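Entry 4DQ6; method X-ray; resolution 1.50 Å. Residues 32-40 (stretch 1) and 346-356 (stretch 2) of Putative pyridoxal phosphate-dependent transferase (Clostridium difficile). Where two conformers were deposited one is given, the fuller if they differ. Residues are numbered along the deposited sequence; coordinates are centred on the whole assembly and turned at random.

Stretch 1 (32-40) NDLLPMWVA
Stretch 2 (346-356) LVQKGKVALNQ

The apolar centre is built around Leu 34 and Ala 353. Leu 34 (phi/psi -134/155, chi1 m, chi2 t) places its CD1 4.0 Å from Ala 353 CB; its CD2 lies 3.9 Å from Val 347 CG1, with CD1 near the same methyl, and CD2 is 3.5 Å from Lys 351 CA, packing where the helix that enters from earlier in the chain gives way, through Lys 351, to strand. Trp 38 (chi1 p, chi2 -63°) meets the methyl of Ala 353, with Trp 38 CD1 3.9 Å from Ala 353 CB, in an oblique approach. The side chains of Leu 35 (chi1 t, chi2 t) and Val 352 (chi1 p) point to one face of the sheet, opposite that of Pro 36 and Ala 353; Leu 35 CD2 to Val 352 CG2 is 4.2 Å. Met 37, m at all three chi angles, adds CB at 3.8 Å from Leu 354 CD2.

The two backbone segments run parallel, with Leu 35 beside Val 352 (CA-CA 4.6 Å) and Pro 36 beside Ala 353 (CA-CA 4.8 Å). Three hydrogen bonds define the register: Leu 35 N to Lys 351 O (3.0 Å, 171°), Ala 353 N to Leu 35 O (2.9 Å, 168°) and Met 37 N to Ala 353 O (2.8 Å, 149°). The first two are nearly straight; the third is more bent. Pro 36, lacking an amide hydrogen, donates none. Lys 351, at phi/psi 58/50, is the first residue to leave the helix, and its positive phi marks the turn into Val 352 (-137/142).

At the polar edge, Asp 33 OD2 stands 4.0 Å from Lys 351 NZ: opposite charges near each other, but beyond a salt bridge. Asn 355 (chi1 m, chi2 81°) brings OD1 to 2.8 Å from Trp 38 O; both are acceptors, so this is no hydrogen bond, and OD1 is satisfied elsewhere in the structure.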

# COMPACT_ATOMS: atom_id res chain seq x y z
N ASN A 32 -7.67 25.67 8.25
CA ASN A 32 -8.57 24.73 7.62
C ASN A 32 -9.93 25.36 7.26
O ASN A 32 -10.78 24.72 6.64
CB ASN A 32 -8.83 23.56 8.58
CG ASN A 32 -8.53 22.19 8.00
OD1 ASN A 32 -7.90 22.00 6.92
ND2 ASN A 32 -8.93 21.17 8.77
N ASP A 33 -10.14 26.61 7.65
CA ASP A 33 -11.37 27.33 7.38
C ASP A 33 -11.36 27.97 5.99
O ASP A 33 -11.42 29.21 5.84
CB ASP A 33 -11.57 28.40 8.43
CG ASP A 33 -12.96 28.91 8.44
OD1 ASP A 33 -13.83 28.09 8.11
OD2 ASP A 33 -13.17 30.11 8.76
N LEU A 34 -11.22 27.12 4.97
CA LEU A 34 -11.17 27.51 3.58
C LEU A 34 -12.09 26.62 2.74
O LEU A 34 -12.35 25.50 3.09
CB LEU A 34 -9.74 27.38 3.06
CG LEU A 34 -8.71 28.16 3.85
CD1 LEU A 34 -7.36 27.69 3.32
CD2 LEU A 34 -8.90 29.65 3.67
N LEU A 35 -12.54 27.13 1.59
CA LEU A 35 -13.28 26.34 0.61
C LEU A 35 -12.20 25.61 -0.22
O LEU A 35 -11.41 26.26 -0.87
CB LEU A 35 -14.12 27.24 -0.31
CG LEU A 35 -15.09 26.59 -1.33
CD1 LEU A 35 -16.25 27.53 -1.67
CD2 LEU A 35 -14.39 26.22 -2.62
N PRO A 36 -12.20 24.27 -0.22
CA PRO A 36 -11.08 23.56 -0.85
C PRO A 36 -11.29 23.30 -2.34
O PRO A 36 -12.26 22.66 -2.75
CB PRO A 36 -11.05 22.24 -0.06
CG PRO A 36 -12.47 22.03 0.27
CD PRO A 36 -13.05 23.37 0.58
N MET A 37 -10.34 23.73 -3.16
CA MET A 37 -10.37 23.47 -4.58
C MET A 37 -8.98 23.06 -5.06
O MET A 37 -8.57 23.41 -6.19
CB MET A 37 -10.78 24.74 -5.35
CG MET A 37 -12.11 25.34 -4.91
SD MET A 37 -13.57 24.38 -5.34
CE MET A 37 -13.75 24.73 -7.10
N TRP A 38 -8.30 22.33 -4.21
CA TRP A 38 -6.85 22.14 -4.41
C TRP A 38 -6.58 20.70 -4.79
O TRP A 38 -6.56 20.36 -5.99
CB TRP A 38 -6.07 22.69 -3.19
CG TRP A 38 -6.36 22.02 -1.85
CD1 TRP A 38 -7.57 21.99 -1.13
CD2 TRP A 38 -5.40 21.33 -0.99
NE1 TRP A 38 -7.42 21.30 0.03
CE2 TRP A 38 -6.13 20.89 0.18
CE3 TRP A 38 -4.04 21.00 -1.10
CZ2 TRP A 38 -5.54 20.19 1.21
CZ3 TRP A 38 -3.45 20.27 -0.06
CH2 TRP A 38 -4.18 19.89 1.09
N VAL A 39 -6.45 19.82 -3.81
CA VAL A 39 -6.17 18.39 -4.02
C VAL A 39 -7.05 17.77 -5.11
O VAL A 39 -8.29 17.93 -5.08
CB VAL A 39 -6.45 17.65 -2.67
CG1 VAL A 39 -6.83 16.16 -2.88
CG2 VAL A 39 -5.27 17.85 -1.72
N ALA A 40 -6.48 16.98 -6.01
CA ALA A 40 -7.20 16.30 -7.08
C ALA A 40 -7.88 15.01 -6.62
O ALA A 40 -7.48 13.89 -6.96
CB ALA A 40 -6.21 16.02 -8.26
N LEU A 346 -5.64 35.09 -1.46
CA LEU A 346 -6.62 34.03 -1.72
C LEU A 346 -7.03 33.35 -0.41
O LEU A 346 -8.21 33.09 -0.17
CB LEU A 346 -6.01 33.00 -2.69
CG LEU A 346 -5.89 33.50 -4.13
CD1 LEU A 346 -4.92 32.63 -4.98
CD2 LEU A 346 -7.29 33.50 -4.73
N VAL A 347 -6.04 33.06 0.45
CA VAL A 347 -6.32 32.42 1.74
C VAL A 347 -7.00 33.38 2.74
O VAL A 347 -8.01 33.03 3.32
CB VAL A 347 -5.06 31.83 2.40
CG1 VAL A 347 -5.42 31.31 3.79
CG2 VAL A 347 -4.46 30.73 1.53
N GLN A 348 -6.43 34.58 2.91
CA GLN A 348 -6.83 35.49 3.99
C GLN A 348 -8.12 36.21 3.65
O GLN A 348 -9.01 36.34 4.49
CB GLN A 348 -5.71 36.50 4.27
CG GLN A 348 -4.49 35.80 4.82
CD GLN A 348 -3.20 36.62 4.76
OE1 GLN A 348 -3.20 37.83 4.56
NE2 GLN A 348 -2.08 35.91 4.91
N LYS A 349 -8.20 36.70 2.41
CA LYS A 349 -9.35 37.47 1.94
C LYS A 349 -10.40 36.65 1.23
O LYS A 349 -11.56 36.73 1.54
CB LYS A 349 -8.88 38.65 1.07
CG LYS A 349 -9.95 39.71 0.86
CD LYS A 349 -9.37 40.89 0.05
CE LYS A 349 -10.31 42.09 -0.05
NZ LYS A 349 -11.65 41.63 -0.49
N GLY A 350 -9.99 35.83 0.26
CA GLY A 350 -10.94 34.92 -0.39
C GLY A 350 -11.45 33.78 0.47
O GLY A 350 -12.58 33.34 0.31
N LYS A 351 -10.60 33.28 1.36
CA LYS A 351 -10.86 32.05 2.13
C LYS A 351 -11.10 30.86 1.18
O LYS A 351 -12.05 30.10 1.31
CB LYS A 351 -12.00 32.22 3.11
CG LYS A 351 -11.85 33.33 4.15
CD LYS A 351 -12.71 33.06 5.38
CE LYS A 351 -14.21 32.88 5.06
NZ LYS A 351 -15.11 32.53 6.23
N VAL A 352 -10.20 30.71 0.24
CA VAL A 352 -10.31 29.64 -0.75
C VAL A 352 -8.92 29.02 -0.93
O VAL A 352 -7.94 29.73 -0.86
CB VAL A 352 -10.93 30.17 -2.09
CG1 VAL A 352 -10.05 31.26 -2.70
CG2 VAL A 352 -11.27 29.03 -3.06
N ALA A 353 -8.90 27.70 -1.10
CA ALA A 353 -7.65 26.93 -1.21
C ALA A 353 -7.46 26.42 -2.62
O ALA A 353 -8.13 25.52 -3.05
CB ALA A 353 -7.69 25.78 -0.22
N LEU A 354 -6.55 27.04 -3.36
CA LEU A 354 -6.16 26.61 -4.69
C LEU A 354 -4.73 26.05 -4.62
O LEU A 354 -4.00 26.28 -3.64
CB LEU A 354 -6.17 27.80 -5.65
CG LEU A 354 -7.40 28.72 -5.62
CD1 LEU A 354 -7.24 29.81 -6.68
CD2 LEU A 354 -8.66 27.92 -5.79
N ASN A 355 -4.30 25.36 -5.67
CA ASN A 355 -2.89 24.90 -5.71
C ASN A 355 -2.02 26.01 -6.28
O ASN A 355 -2.21 26.44 -7.45
CB ASN A 355 -2.73 23.65 -6.56
CG ASN A 355 -3.21 22.40 -5.90
OD1 ASN A 355 -4.42 22.11 -5.91
ND2 ASN A 355 -2.28 21.56 -5.47
N GLN A 356 -1.05 26.47 -5.50
CA GLN A 356 -0.17 27.52 -5.97
C GLN A 356 0.62 27.08 -7.23
O GLN A 356 1.25 26.03 -7.23
CB GLN A 356 0.86 27.90 -4.87